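PDB 6WN7: protein S100-A5 from Homo sapiens, which binds two calcium ions per subunit through paired EF-hands, and also copper and zinc, and forms a homodimer of the S100 family. Local coordinates for residues B[16-21]-B[42-47]; B[32-37]-B[53-58]; B[61-66]-B[72-77]. The protein carries 2 engineered substitutions. One frame throughout, in Å; residues are numbered along the deposited sequence.

The three contacts follow the paired EF-hands of one S100 subunit. Interaction 1 joins the two helices of the first hand, 7-23 and 34-44; interaction 2 joins helix 34-44 to helix 52-62, so linking the hands; interaction 3 closes the second calcium loop between helices 52-62 and 72-93. Along the chain, the segments of interactions 1 and 2 alternate, and interaction 3 follows both. The centre of interaction 1 lies about 13 Å from that of interaction 2, whereas interactions 1 and 3 are about 16 Å apart. Phe19 packs on Leu32 and Phe72, and Leu37 on Leu62, connecting all three. Interactions 1 and 3 also touch the second subunit, so both hands adjoin the dimer interface.

Interaction 1 (B[16-21]-B[42-47]); sequences VTTFHK and KKELSL. Engineered in segment 42-47: Ser46 (natural residue Cys). With CA (calcium ion), chain I.
Glu44 reaches from the last turn of helix 34-44 to meet Thr18 and Lys21, one turn apart on helix 7-23; helix 7-23 leads into the calcium loop of the first EF-hand and helix 34-44 leads out of it. The two backbones stay well separated, with Thr18 CA 8.2 Å from Glu44 CA, so side chains must span the gap. Thr18 does this with its methyl. Its CG2 stands anti to the backbone N and touches Glu44 CG at 3.9 Å, the two side chains sliding past each other in opposite directions. Its hydroxyl, lying beside the backbone N, is hydrogen-bonded to Thr14 O one turn back. Threonine thus suits a buried helix face, offering carbon outward and keeping its polar atom on its own helix.

Lys21 comes across the carboxylate at a slant. Its chain runs out straight and then bends at chi3 (-50°), which swings the ammonium back to form a salt bridge of 3.2 Å between NZ and Glu44 OE1; as a hydrogen bond it is weak. The aliphatic part passes close by, Lys21 CD lying 3.5 Å from Glu44 OE1. A long, flexible lysine suits this exposed margin.

Glu44 itself bends at chi2 (-75°), folding the carboxylate back so that its two oxygens take different tasks. OE1 receives Lys21 and also hydrogen-bonds to the hydroxyl of Tyr22, while OE2 binds a calcium ion at 2.3 Å, separate from the two EF-hand sites. The backbone O of Glu44 is hydrogen-bonded to Thr6 OG1 of the second subunit, setting this helix end beside the dimer interface. The calcium ion and the lysine ammonium probably offset the charge of the buried carboxylate and favour its anionic form, with the Tyr22 hydroxyl adding a hydrogen bond.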
loop_
_atom_site.group_PDB
_atom_site.type_symbol
_atom_site.label_atom_id
_atom_site.label_comp_id
_atom_site.label_asym_id
_atom_site.label_seq_id
_atom_site.Cartn_x
_atom_site.Cartn_y
_atom_site.Cartn_z
ATOM N N VAL B 16 -8.525 -0.024 0.092
ATOM C CA VAL B 16 -9.530 -1.068 0.247
ATOM C C VAL B 16 -10.721 -0.828 -0.671
ATOM O O VAL B 16 -11.134 -1.707 -1.422
ATOM C CB VAL B 16 -9.965 -1.152 1.732
ATOM C CG1 VAL B 16 -11.079 -2.188 1.935
ATOM C CG2 VAL B 16 -8.743 -1.425 2.637
ATOM N N THR B 17 -11.323 0.351 -0.597
ATOM C CA THR B 17 -12.514 0.602 -1.386
ATOM C C THR B 17 -12.215 0.591 -2.875
ATOM O O THR B 17 -13.076 0.198 -3.664
ATOM C CB THR B 17 -13.161 1.912 -0.962
ATOM O OG1 THR B 17 -12.319 3.016 -1.302
ATOM C CG2 THR B 17 -13.371 1.930 0.526
ATOM N N THR B 18 -11.013 0.997 -3.294
ATOM C CA THR B 18 -10.695 0.909 -4.718
ATOM C C THR B 18 -10.709 -0.543 -5.183
ATOM O O THR B 18 -11.348 -0.870 -6.178
ATOM C CB THR B 18 -9.357 1.576 -5.038
ATOM O OG1 THR B 18 -9.430 2.994 -4.809
ATOM C CG2 THR B 18 -8.988 1.324 -6.508
ATOM N N PHE B 19 -10.006 -1.426 -4.469
ATOM C CA PHE B 19 -10.030 -2.854 -4.785
ATOM C C PHE B 19 -11.459 -3.325 -4.963
ATOM O O PHE B 19 -11.803 -3.925 -5.976
ATOM C CB PHE B 19 -9.343 -3.623 -3.655
ATOM C CG PHE B 19 -9.339 -5.101 -3.832
ATOM C CD1 PHE B 19 -8.412 -5.721 -4.644
ATOM C CD2 PHE B 19 -10.258 -5.884 -3.183
ATOM C CE1 PHE B 19 -8.411 -7.100 -4.797
ATOM C CE2 PHE B 19 -10.257 -7.254 -3.348
ATOM C CZ PHE B 19 -9.330 -7.859 -4.148
ATOM N N HIS B 20 -12.315 -3.009 -3.989
ATOM C CA HIS B 20 -13.680 -3.527 -3.956
ATOM C C HIS B 20 -14.557 -2.911 -5.034
ATOM O O HIS B 20 -15.448 -3.588 -5.549
ATOM C CB HIS B 20 -14.249 -3.333 -2.557
ATOM C CG HIS B 20 -13.767 -4.368 -1.586
ATOM N ND1 HIS B 20 -14.365 -5.602 -1.447
ATOM C CD2 HIS B 20 -12.717 -4.369 -0.735
ATOM C CE1 HIS B 20 -13.705 -6.313 -0.556
ATOM N NE2 HIS B 20 -12.713 -5.580 -0.094
ATOM N N LYS B 21 -14.318 -1.654 -5.410
ATOM C CA LYS B 21 -15.022 -1.082 -6.554
ATOM C C LYS B 21 -14.959 -2.011 -7.763
ATOM O O LYS B 21 -15.939 -2.148 -8.498
ATOM C CB LYS B 21 -14.446 0.300 -6.895
ATOM C CG LYS B 21 -15.096 0.983 -8.100
ATOM C CD LYS B 21 -14.349 2.233 -8.585
ATOM C CE LYS B 21 -14.030 3.200 -7.457
ATOM N NZ LYS B 21 -13.788 4.592 -7.964
ATOM N N LYS B 42 -6.789 0.578 -15.753
ATOM C CA LYS B 42 -7.154 1.559 -16.759
ATOM C C LYS B 42 -7.713 2.815 -16.111
ATOM O O LYS B 42 -7.323 3.931 -16.457
ATOM C CB LYS B 42 -8.169 0.948 -17.724
ATOM N N LYS B 43 -8.615 2.660 -15.154
ATOM C CA LYS B 43 -9.339 3.806 -14.629
ATOM C C LYS B 43 -8.610 4.503 -13.494
ATOM O O LYS B 43 -8.695 5.725 -13.357
ATOM C CB LYS B 43 -10.716 3.360 -14.138
ATOM N N GLU B 44 -7.926 3.756 -12.648
ATOM C CA GLU B 44 -7.463 4.311 -11.384
ATOM C C GLU B 44 -6.018 4.779 -11.441
ATOM O O GLU B 44 -5.571 5.469 -10.522
ATOM C CB GLU B 44 -7.678 3.305 -10.243
ATOM C CG GLU B 44 -9.120 2.769 -10.157
ATOM C CD GLU B 44 -10.126 3.763 -9.569
ATOM O OE1 GLU B 44 -11.334 3.582 -9.806
ATOM O OE2 GLU B 44 -9.724 4.712 -8.874
ATOM N N LEU B 45 -5.289 4.432 -12.492
ATOM C CA LEU B 45 -3.937 4.913 -12.718
ATOM C C LEU B 45 -3.922 5.783 -13.964
ATOM O O LEU B 45 -4.788 5.671 -14.834
ATOM C CB LEU B 45 -2.962 3.744 -12.853
ATOM C CG LEU B 45 -2.905 2.834 -11.620
ATOM C CD1 LEU B 45 -2.025 1.626 -11.860
ATOM C CD2 LEU B 45 -2.413 3.589 -10.398
ATOM N N SER B 46 -2.933 6.673 -14.028
ATOM C CA SER B 46 -2.857 7.674 -15.090
ATOM C C SER B 46 -2.034 7.176 -16.275
ATOM O O SER B 46 -0.862 6.806 -16.121
ATOM C CB SER B 46 -2.263 8.991 -14.582
ATOM O OG SER B 46 -2.987 9.540 -13.502
ATOM N N LEU B 47 -2.648 7.193 -17.459
ATOM C CA LEU B 47 -1.955 6.923 -18.709
ATOM C C LEU B 47 -1.152 5.631 -18.654
ATOM O O LEU B 47 -1.216 4.906 -17.667
ATOM C CB LEU B 47 -1.016 8.088 -19.018
ATOM C CG LEU B 47 -1.640 9.472 -19.150
ATOM C CD1 LEU B 47 -0.549 10.489 -19.264
ATOM C CD2 LEU B 47 -2.538 9.496 -20.350
HETATM CA CA CA I . -7.866 6.098 -8.559
#

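Interaction 2 (B[32-37]-B[53-58]); sequences LSRKEL and SSIDDL. With CA (calcium ion), chain K.
Arg34 and Asp56 form a salt bridge between the two EF-hands, tying the first turn of helix 34-44, which leaves the first calcium loop, to helix 52-62, which leads into the second. The arginine is extended, with CG anti to the backbone N (chi1 -166°), and this carries its guanidinium across to the other helix. It grips side-on: NE at 3.1 Å and NH1 at 2.9 Å both donate to the single oxygen Asp56 OD1. That oxygen is approached nearly along its C-O bond, although the guanidinium and carboxylate planes are turned 56° apart. One guanidinium face rests on Ile55, whose CG2 lies 3.5 Å from Arg34 NE, so a branched aliphatic neighbour supports the flat group while the acid meets its edge. An alanine in place of Arg34 would remove the whole guanidinium and is likely to leave Asp56 without its cationic mate and uncover the CG2 methyl of Ile55.

Deeper in, the apolar seam continues where Leu37 CD2 meets Leu58 CD2 at 4.2 Å, and Phe78 of helix 72-93 packs on Leu58. The start of helix 34-44 is fixed by a capping box: Ser33 OG accepts from Glu36 N, and Ser33 N donates in return to Glu36 OE1 at 2.8 Å. Glu36 also holds calcium with both carboxylate oxygens, OE1 at 2.4 Å and OE2 at 2.6 Å.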
loop_
_atom_site.group_PDB
_atom_site.type_symbol
_atom_site.label_atom_id
_atom_site.label_comp_id
_atom_site.label_asym_id
_atom_site.label_seq_id
_atom_site.Cartn_x
_atom_site.Cartn_y
_atom_site.Cartn_z
ATOM N N LEU B 32 -10.235 -10.039 -7.825
ATOM C CA LEU B 32 -10.221 -9.425 -9.142
ATOM C C LEU B 32 -9.945 -10.479 -10.205
ATOM O O LEU B 32 -8.913 -11.143 -10.176
ATOM C CB LEU B 32 -9.104 -8.389 -9.229
ATOM C CG LEU B 32 -9.157 -7.174 -8.328
ATOM C CD1 LEU B 32 -7.798 -6.614 -8.184
ATOM C CD2 LEU B 32 -10.059 -6.143 -8.905
ATOM N N SER B 33 -10.844 -10.603 -11.157
ATOM C CA SER B 33 -10.545 -11.359 -12.350
ATOM C C SER B 33 -9.511 -10.596 -13.190
ATOM O O SER B 33 -9.123 -9.468 -12.881
ATOM C CB SER B 33 -11.836 -11.587 -13.131
ATOM O OG SER B 33 -12.396 -10.362 -13.591
ATOM N N ARG B 34 -9.046 -11.231 -14.264
ATOM C CA ARG B 34 -8.185 -10.521 -15.186
ATOM C C ARG B 34 -8.906 -9.311 -15.770
ATOM O O ARG B 34 -8.314 -8.240 -15.888
ATOM C CB ARG B 34 -7.695 -11.457 -16.278
ATOM C CG ARG B 34 -6.523 -10.872 -17.091
ATOM C CD ARG B 34 -6.181 -11.740 -18.307
ATOM N NE ARG B 34 -5.368 -11.046 -19.306
ATOM C CZ ARG B 34 -5.846 -10.210 -20.227
ATOM N NH1 ARG B 34 -5.023 -9.632 -21.089
ATOM N NH2 ARG B 34 -7.145 -9.944 -20.288
ATOM N N LYS B 35 -10.190 -9.451 -16.116
ATOM C CA LYS B 35 -10.964 -8.297 -16.580
ATOM C C LYS B 35 -10.998 -7.187 -15.534
ATOM O O LYS B 35 -10.808 -6.007 -15.836
ATOM C CB LYS B 35 -12.407 -8.717 -16.852
ATOM N N GLU B 36 -11.253 -7.534 -14.284
ATOM C CA GLU B 36 -11.404 -6.518 -13.262
ATOM C C GLU B 36 -10.079 -5.832 -12.966
ATOM O O GLU B 36 -10.046 -4.624 -12.714
ATOM C CB GLU B 36 -12.024 -7.172 -12.033
ATOM C CG GLU B 36 -13.457 -7.709 -12.254
ATOM C CD GLU B 36 -13.955 -8.554 -11.067
ATOM O OE1 GLU B 36 -13.117 -9.090 -10.350
ATOM O OE2 GLU B 36 -15.158 -8.708 -10.851
ATOM N N LEU B 37 -8.977 -6.577 -13.009
ATOM C CA LEU B 37 -7.667 -5.980 -12.777
ATOM C C LEU B 37 -7.311 -4.995 -13.882
ATOM O O LEU B 37 -6.818 -3.893 -13.617
ATOM C CB LEU B 37 -6.634 -7.094 -12.698
ATOM C CG LEU B 37 -5.229 -6.569 -12.441
ATOM C CD1 LEU B 37 -5.107 -6.044 -11.017
ATOM C CD2 LEU B 37 -4.213 -7.626 -12.725
ATOM N N SER B 53 -0.419 -8.371 -23.447
ATOM C CA SER B 53 0.794 -9.074 -23.021
ATOM C C SER B 53 1.243 -8.659 -21.618
ATOM O O SER B 53 1.712 -9.488 -20.826
ATOM C CB SER B 53 1.891 -8.751 -24.055
ATOM O OG SER B 53 2.732 -7.663 -23.658
ATOM N N SER B 54 1.066 -7.386 -21.260
ATOM C CA SER B 54 1.509 -6.856 -19.978
ATOM C C SER B 54 0.571 -7.232 -18.850
ATOM O O SER B 54 1.023 -7.462 -17.726
ATOM C CB SER B 54 1.574 -5.338 -20.059
ATOM O OG SER B 54 2.551 -4.943 -20.993
ATOM N N ILE B 55 -0.730 -7.236 -19.138
ATOM C CA ILE B 55 -1.734 -7.703 -18.191
ATOM C C ILE B 55 -1.542 -9.185 -17.893
ATOM O O ILE B 55 -1.678 -9.631 -16.745
ATOM C CB ILE B 55 -3.142 -7.429 -18.754
ATOM C CG1 ILE B 55 -3.374 -5.939 -18.960
ATOM C CG2 ILE B 55 -4.217 -8.056 -17.831
ATOM C CD1 ILE B 55 -3.783 -5.238 -17.716
ATOM N N ASP B 56 -1.269 -9.976 -18.936
ATOM C CA ASP B 56 -0.983 -11.393 -18.747
ATOM C C ASP B 56 0.151 -11.580 -17.751
ATOM O O ASP B 56 0.060 -12.379 -16.822
ATOM C CB ASP B 56 -0.558 -12.038 -20.071
ATOM C CG ASP B 56 -1.602 -11.942 -21.154
ATOM O OD1 ASP B 56 -2.700 -11.417 -20.907
ATOM O OD2 ASP B 56 -1.310 -12.403 -22.273
ATOM N N ASP B 57 1.252 -10.875 -17.969
ATOM C CA ASP B 57 2.441 -11.124 -17.181
ATOM C C ASP B 57 2.226 -10.697 -15.739
ATOM O O ASP B 57 2.653 -11.388 -14.815
ATOM C CB ASP B 57 3.628 -10.383 -17.811
ATOM C CG ASP B 57 3.929 -10.820 -19.276
ATOM O OD1 ASP B 57 3.154 -11.561 -19.899
ATOM O OD2 ASP B 57 4.966 -10.409 -19.809
ATOM N N LEU B 58 1.567 -9.555 -15.529
ATOM C CA LEU B 58 1.297 -9.081 -14.175
ATOM C C LEU B 58 0.280 -9.978 -13.470
ATOM O O LEU B 58 0.444 -10.307 -12.295
ATOM C CB LEU B 58 0.797 -7.646 -14.237
ATOM C CG LEU B 58 0.398 -7.004 -12.909
ATOM C CD1 LEU B 58 1.648 -6.685 -12.138
ATOM C CD2 LEU B 58 -0.432 -5.769 -13.144
HETATM CA CA CA K . -14.535 -10.337 -8.927
HETATM O O HOH W 1 -13.620 -12.259 -9.884
#

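Interaction 3 (B[61-66]-B[72-77]); sequences SLDKNS and FKEYSV. With CA (calcium ion), chain L.
Glu74 stretches from the first turns of helix 72-93 toward segment 61-66, where helix 52-62 gives way to the calcium loop of the second EF-hand. Its CB begins beside the carbonyl of Leu62, 3.2 Å from Leu62 O, and CG passes the same oxygen at 3.1 Å. Beyond CG the chain is extended (chi2 168°), which delivers the carboxylate straight to the metal. CD too stays near Leu62 O, and the two oxygens it carries bind calcium together, OE1 at 2.5 Å and OE2 at 2.6 Å. OE2 lies 3.0 Å from Asn65 OD1, two acceptors held close by the shared ion. Glutamate suits this place, being long enough to span the gap and able to give two ligands.

Asp63 OD1 and Asn65 OD1 each bind the ion at 2.3 Å; a water, Asp67 and the backbone O of Glu69 complete seven ligands, as in a canonical EF-hand. Asp63 OD2 accepts from Gln68 N within the loop. Leu62 CD2 packs on Val77 CB at 4.3 Å, so helices 52-62 and 72-93 are in apolar contact as well as joined through the ion, while Lys73 and Ser76 face Met84 of the second subunit.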
loop_
_atom_site.group_PDB
_atom_site.type_symbol
_atom_site.label_atom_id
_atom_site.label_comp_id
_atom_site.label_asym_id
_atom_site.label_seq_id
_atom_site.Cartn_x
_atom_site.Cartn_y
_atom_site.Cartn_z
ATOM N N SER B 61 2.192 -13.023 -12.423
ATOM C CA SER B 61 3.124 -12.757 -11.331
ATOM C C SER B 61 2.410 -12.589 -9.985
ATOM O O SER B 61 2.974 -12.932 -8.939
ATOM C CB SER B 61 3.957 -11.521 -11.649
ATOM O OG SER B 61 3.188 -10.598 -12.360
ATOM N N LEU B 62 1.178 -12.084 -9.992
ATOM C CA LEU B 62 0.443 -11.791 -8.773
ATOM C C LEU B 62 -0.338 -12.981 -8.273
ATOM O O LEU B 62 -0.564 -13.096 -7.068
ATOM C CB LEU B 62 -0.565 -10.665 -9.024
ATOM C CG LEU B 62 -0.025 -9.300 -9.443
ATOM C CD1 LEU B 62 -1.145 -8.419 -9.936
ATOM C CD2 LEU B 62 0.716 -8.638 -8.287
ATOM N N ASP B 63 -0.730 -13.878 -9.171
ATOM C CA ASP B 63 -1.666 -14.955 -8.858
ATOM C C ASP B 63 -0.913 -16.174 -8.329
ATOM O O ASP B 63 -0.803 -17.219 -8.976
ATOM C CB ASP B 63 -2.508 -15.296 -10.077
ATOM C CG ASP B 63 -3.616 -16.260 -9.764
ATOM O OD1 ASP B 63 -3.906 -16.441 -8.575
ATOM O OD2 ASP B 63 -4.205 -16.846 -10.698
ATOM N N LYS B 64 -0.453 -16.038 -7.081
ATOM C CA LYS B 64 0.431 -17.027 -6.475
ATOM C C LYS B 64 -0.229 -18.383 -6.234
ATOM O O LYS B 64 0.490 -19.364 -6.007
ATOM C CB LYS B 64 0.968 -16.480 -5.150
ATOM C CG LYS B 64 1.900 -15.330 -5.291
ATOM C CD LYS B 64 3.291 -15.760 -5.066
ATOM C CE LYS B 64 4.184 -15.119 -6.105
ATOM N NZ LYS B 64 5.607 -15.530 -5.968
ATOM N N ASN B 65 -1.556 -18.477 -6.273
ATOM C CA ASN B 65 -2.247 -19.752 -6.112
ATOM C C ASN B 65 -2.904 -20.250 -7.397
ATOM O O ASN B 65 -3.665 -21.229 -7.349
ATOM C CB ASN B 65 -3.281 -19.662 -4.995
ATOM C CG ASN B 65 -4.412 -18.753 -5.339
ATOM O OD1 ASN B 65 -4.250 -17.824 -6.103
ATOM N ND2 ASN B 65 -5.578 -19.032 -4.793
ATOM N N SER B 66 -2.662 -19.572 -8.525
ATOM C CA SER B 66 -3.102 -19.995 -9.861
ATOM C C SER B 66 -4.606 -20.255 -9.939
ATOM O O SER B 66 -5.073 -21.182 -10.611
ATOM C CB SER B 66 -2.274 -21.183 -10.353
ATOM O OG SER B 66 -0.931 -20.783 -10.627
ATOM N N PHE B 72 -6.989 -9.770 -2.158
ATOM C CA PHE B 72 -6.420 -8.536 -1.641
ATOM C C PHE B 72 -4.945 -8.699 -1.285
ATOM O O PHE B 72 -4.167 -7.760 -1.424
ATOM C CB PHE B 72 -7.218 -8.028 -0.448
ATOM C CG PHE B 72 -6.769 -6.685 0.028
ATOM C CD1 PHE B 72 -7.167 -5.545 -0.625
ATOM C CD2 PHE B 72 -5.935 -6.559 1.117
ATOM C CE1 PHE B 72 -6.742 -4.321 -0.200
ATOM C CE2 PHE B 72 -5.514 -5.333 1.539
ATOM C CZ PHE B 72 -5.912 -4.214 0.874
ATOM N N LYS B 73 -4.535 -9.873 -0.832
ATOM C CA LYS B 73 -3.133 -10.054 -0.467
ATOM C C LYS B 73 -2.228 -10.011 -1.689
ATOM O O LYS B 73 -1.178 -9.366 -1.676
ATOM C CB LYS B 73 -2.956 -11.377 0.250
ATOM C CG LYS B 73 -1.525 -11.776 0.437
ATOM C CD LYS B 73 -1.416 -12.888 1.446
ATOM C CE LYS B 73 -0.014 -13.423 1.474
ATOM N NZ LYS B 73 0.086 -14.704 2.227
ATOM N N GLU B 74 -2.612 -10.715 -2.751
ATOM C CA GLU B 74 -1.888 -10.630 -4.019
ATOM C C GLU B 74 -1.908 -9.217 -4.585
ATOM O O GLU B 74 -0.894 -8.733 -5.100
ATOM C CB GLU B 74 -2.546 -11.583 -5.015
ATOM C CG GLU B 74 -2.424 -13.040 -4.601
ATOM C CD GLU B 74 -3.306 -14.006 -5.386
ATOM O OE1 GLU B 74 -4.396 -13.625 -5.838
ATOM O OE2 GLU B 74 -2.892 -15.178 -5.533
ATOM N N TYR B 75 -3.063 -8.539 -4.514
ATOM C CA TYR B 75 -3.182 -7.157 -4.990
ATOM C C TYR B 75 -2.326 -6.207 -4.173
ATOM O O TYR B 75 -1.894 -5.170 -4.674
ATOM C CB TYR B 75 -4.661 -6.738 -4.953
ATOM C CG TYR B 75 -4.998 -5.254 -4.829
ATOM C CD1 TYR B 75 -5.291 -4.488 -5.956
ATOM C CD2 TYR B 75 -5.093 -4.637 -3.588
ATOM C CE1 TYR B 75 -5.626 -3.135 -5.855
ATOM C CE2 TYR B 75 -5.430 -3.285 -3.471
ATOM C CZ TYR B 75 -5.706 -2.532 -4.609
ATOM O OH TYR B 75 -6.064 -1.181 -4.506
ATOM N N SER B 76 -2.075 -6.533 -2.917
ATOM C CA SER B 76 -1.237 -5.676 -2.101
ATOM C C SER B 76 0.201 -5.633 -2.586
ATOM O O SER B 76 0.918 -4.676 -2.272
ATOM C CB SER B 76 -1.306 -6.218 -0.692
ATOM O OG SER B 76 -2.646 -6.231 -0.260
ATOM N N VAL B 77 0.637 -6.656 -3.327
ATOM C CA VAL B 77 1.980 -6.662 -3.893
ATOM C C VAL B 77 2.083 -5.646 -5.019
ATOM O O VAL B 77 3.138 -5.038 -5.225
ATOM C CB VAL B 77 2.344 -8.071 -4.380
ATOM C CG1 VAL B 77 3.677 -8.051 -5.082
ATOM C CG2 VAL B 77 2.378 -9.035 -3.235
HETATM CA CA CA L . -5.080 -15.808 -6.737
HETATM O O HOH W 2 0.964 -11.610 -5.258
HETATM O O HOH W 3 -6.644 -15.944 -5.054
#